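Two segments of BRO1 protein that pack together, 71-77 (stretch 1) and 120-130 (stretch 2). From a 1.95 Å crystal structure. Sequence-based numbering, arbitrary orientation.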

# COMPACT_ATOMS: atom_id res chain seq x y z
N GLN A 71 15.15 -2.46 -11.33
CA GLN A 71 15.05 -3.33 -12.50
C GLN A 71 13.62 -3.34 -13.05
O GLN A 71 13.41 -3.31 -14.27
N ASN A 72 12.65 -3.40 -12.15
CA ASN A 72 11.24 -3.42 -12.56
C ASN A 72 10.78 -2.11 -13.19
O ASN A 72 10.03 -2.13 -14.16
N LEU A 73 11.21 -0.98 -12.64
CA LEU A 73 10.82 0.32 -13.20
C LEU A 73 11.41 0.46 -14.60
O LEU A 73 10.76 0.98 -15.51
N LYS A 74 12.65 0.00 -14.78
CA LYS A 74 13.30 0.07 -16.09
C LYS A 74 12.62 -0.88 -17.08
O LYS A 74 12.43 -0.53 -18.26
N TYR A 75 12.25 -2.06 -16.61
CA TYR A 75 11.58 -3.02 -17.49
C TYR A 75 10.19 -2.49 -17.87
O TYR A 75 9.76 -2.65 -19.00
N TYR A 76 9.48 -1.87 -16.92
CA TYR A 76 8.15 -1.33 -17.23
C TYR A 76 8.32 -0.25 -18.30
O TYR A 76 7.52 -0.17 -19.25
N SER A 77 9.35 0.59 -18.16
CA SER A 77 9.59 1.64 -19.14
C SER A 77 9.73 1.04 -20.53
O SER A 77 9.18 1.56 -21.50
N PHE A 120 -1.02 -7.34 -20.04
CA PHE A 120 -0.86 -8.39 -19.03
C PHE A 120 0.54 -8.30 -18.42
O PHE A 120 0.69 -8.24 -17.20
N GLU A 121 1.57 -8.25 -19.27
CA GLU A 121 2.96 -8.16 -18.79
C GLU A 121 3.16 -6.87 -17.97
O GLU A 121 3.81 -6.89 -16.93
N LYS A 122 2.57 -5.77 -18.44
CA LYS A 122 2.66 -4.48 -17.74
C LYS A 122 1.99 -4.50 -16.37
O LYS A 122 2.60 -4.14 -15.36
N SER A 123 0.72 -4.90 -16.34
CA SER A 123 -0.03 -4.93 -15.09
C SER A 123 0.64 -5.79 -14.02
O SER A 123 0.71 -5.39 -12.85
N CYS A 124 1.13 -6.96 -14.41
CA CYS A 124 1.78 -7.85 -13.45
C CYS A 124 3.08 -7.24 -12.91
O CYS A 124 3.37 -7.32 -11.72
N THR A 125 3.85 -6.63 -13.80
CA THR A 125 5.09 -5.99 -13.40
C THR A 125 4.80 -4.82 -12.43
O THR A 125 5.48 -4.67 -11.41
N LEU A 126 3.79 -4.01 -12.74
CA LEU A 126 3.45 -2.87 -11.87
C LEU A 126 2.92 -3.34 -10.52
O LEU A 126 3.11 -2.68 -9.49
N PHE A 127 2.25 -4.48 -10.51
CA PHE A 127 1.74 -5.03 -9.25
C PHE A 127 2.96 -5.31 -8.35
O PHE A 127 2.96 -5.00 -7.15
N ASN A 128 3.99 -5.91 -8.93
CA ASN A 128 5.20 -6.22 -8.15
C ASN A 128 5.94 -4.95 -7.74
O ASN A 128 6.52 -4.88 -6.66
N ILE A 129 5.93 -3.93 -8.60
CA ILE A 129 6.57 -2.65 -8.28
C ILE A 129 5.92 -2.08 -7.02
O ILE A 129 6.60 -1.61 -6.09
N ALA A 130 4.59 -2.12 -6.97
CA ALA A 130 3.85 -1.62 -5.81
C ALA A 130 4.23 -2.42 -4.57
O ALA A 130 4.47 -1.85 -3.49

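The two helices run nearly antiparallel, their N-to-C directions 156° apart and their axes 9.7 Å apart at closest approach, and together they bury 502 Å². Two CA pairs fix the register, Asn72 CA with Ile129 CA and Tyr76 CA with Lys122 CA, each 6.4 Å apart.

Tyr76 contributes most, with 113 Å² covered. Its CA-to-CB bond points sideways, but chi1 in t (-168°) with chi2 at 94° carries the ring to the other helix, where it sits as a knob among Lys122, Thr125, Leu126 and Ile129. Tyr76 CE1 lies 3.3 Å from Lys122 O, which approaches the ring edge near its plane, and 3.8 Å from Leu126 CB. The phenol end meets the aliphatic part of the lysine, Tyr76 OH to Lys122 CE being 3.4 Å; this lysine has chi1 in m and its NZ is bonded elsewhere in the structure.

Ile129, with 75 Å² covered, points toward stretch 1 in the m, t rotamer. Its CG1 is 3.6 Å from Asn72 CB, while its CD1 reaches Leu73 CD1 at 3.6 Å and Tyr76 CB at 4.2 Å. Leu73 starts away from the contact, yet its end comes nearer.

Tyr75 (58 Å²; chi1 t) points toward stretch 2 and supplies the direct hydrogen bond: Tyr75 OH donates to Glu121 OE2 at 2.7 Å, with the carboxylate oxygen near the ring plane. Glu121 reaches it with chi1 t and chi2 p.

Asn72 and Thr125, both m and both pointing inward, touch through Asn72 OD1 and Thr125 CG2 at 3.7 Å. Thr125 OG1 donates to Glu121 O (2.9 Å) within its own helix. Water 1 donates to Thr125 OG1 at 3.1 Å and, weakly, to Asn72 OD1 at 3.3 Å; water 2 accepts from Asn128 ND2 at 2.8 Å and lies 2.9 Å from Asn72 OD1.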

# COMPACT_ATOMS: atom_id res chain seq x y z
CB GLN A 71 15.47 -4.77 -12.17
CG GLN A 71 16.80 -4.90 -11.44
CD GLN A 71 17.92 -4.10 -12.08
OE1 GLN A 71 18.62 -3.35 -11.39
NE2 GLN A 71 18.11 -4.24 -13.38
CB ASN A 72 10.37 -3.79 -11.36
CG ASN A 72 10.30 -5.29 -11.14
OD1 ASN A 72 9.48 -5.98 -11.76
ND2 ASN A 72 11.17 -5.81 -10.27
CB LEU A 73 11.33 1.48 -12.33
CG LEU A 73 10.54 2.12 -11.18
CD1 LEU A 73 9.07 1.80 -11.28
CD2 LEU A 73 11.11 1.67 -9.85
CB LYS A 74 14.79 -0.27 -15.97
CG LYS A 74 15.59 0.81 -15.24
CD LYS A 74 17.08 0.52 -15.21
CE LYS A 74 17.84 1.73 -14.63
NZ LYS A 74 19.30 1.49 -14.47
CB TYR A 75 11.48 -4.40 -16.83
CG TYR A 75 10.91 -5.47 -17.75
CD1 TYR A 75 11.49 -5.72 -18.99
CD2 TYR A 75 9.76 -6.19 -17.39
CE1 TYR A 75 10.94 -6.67 -19.86
CE2 TYR A 75 9.21 -7.14 -18.26
CZ TYR A 75 9.81 -7.37 -19.49
OH TYR A 75 9.26 -8.26 -20.38
CB TYR A 76 7.49 -0.71 -15.99
CG TYR A 76 6.00 -0.40 -16.19
CD1 TYR A 76 5.02 -1.32 -15.82
CD2 TYR A 76 5.59 0.80 -16.78
CE1 TYR A 76 3.66 -1.06 -16.03
CE2 TYR A 76 4.23 1.07 -17.00
CZ TYR A 76 3.27 0.13 -16.62
OH TYR A 76 1.93 0.40 -16.83
CB SER A 77 10.86 2.44 -18.80
OG SER A 77 10.68 3.20 -17.62
CB PHE A 120 -1.07 -9.77 -19.68
CG PHE A 120 -1.00 -10.93 -18.70
CD1 PHE A 120 -1.80 -10.95 -17.56
CD2 PHE A 120 -0.15 -12.01 -18.95
CE1 PHE A 120 -1.77 -12.04 -16.68
CE2 PHE A 120 -0.12 -13.11 -18.07
CZ PHE A 120 -0.92 -13.12 -16.93
CB GLU A 121 3.94 -8.22 -19.98
CG GLU A 121 5.43 -8.15 -19.60
CD GLU A 121 6.03 -9.48 -19.15
OE1 GLU A 121 5.30 -10.32 -18.60
OE2 GLU A 121 7.25 -9.68 -19.33
CB LYS A 122 2.01 -3.37 -18.57
CG LYS A 122 2.87 -2.81 -19.69
CD LYS A 122 2.04 -1.95 -20.66
CE LYS A 122 1.29 -0.83 -19.94
NZ LYS A 122 0.57 0.06 -20.90
CB SER A 123 -1.47 -5.41 -15.34
OG SER A 123 -1.51 -6.72 -15.87
CB CYS A 124 2.04 -9.22 -14.08
SG CYS A 124 0.54 -10.22 -14.31
CB THR A 125 5.85 -5.45 -14.64
OG1 THR A 125 6.32 -6.55 -15.42
CG2 THR A 125 7.03 -4.59 -14.21
CB LEU A 126 2.44 -1.95 -12.57
CG LEU A 126 1.91 -0.76 -11.77
CD1 LEU A 126 3.06 0.05 -11.16
CD2 LEU A 126 1.08 0.12 -12.69
CB PHE A 127 0.97 -6.33 -9.52
CG PHE A 127 0.38 -6.96 -8.28
CD1 PHE A 127 1.15 -7.78 -7.47
CD2 PHE A 127 -0.95 -6.71 -7.92
CE1 PHE A 127 0.61 -8.36 -6.31
CE2 PHE A 127 -1.50 -7.28 -6.77
CZ PHE A 127 -0.73 -8.11 -5.96
CB ASN A 128 6.11 -7.18 -8.94
CG ASN A 128 5.62 -8.63 -8.87
OD1 ASN A 128 4.73 -8.94 -8.08
ND2 ASN A 128 6.20 -9.51 -9.67
CB ILE A 129 6.42 -1.66 -9.46
CG1 ILE A 129 7.37 -2.05 -10.59
CG2 ILE A 129 6.70 -0.23 -8.99
CD1 ILE A 129 7.20 -1.23 -11.86
CB ALA A 130 2.33 -1.73 -6.07
O HOH W 1 8.85 -7.99 -14.35
O HOH W 2 8.48 -8.60 -11.06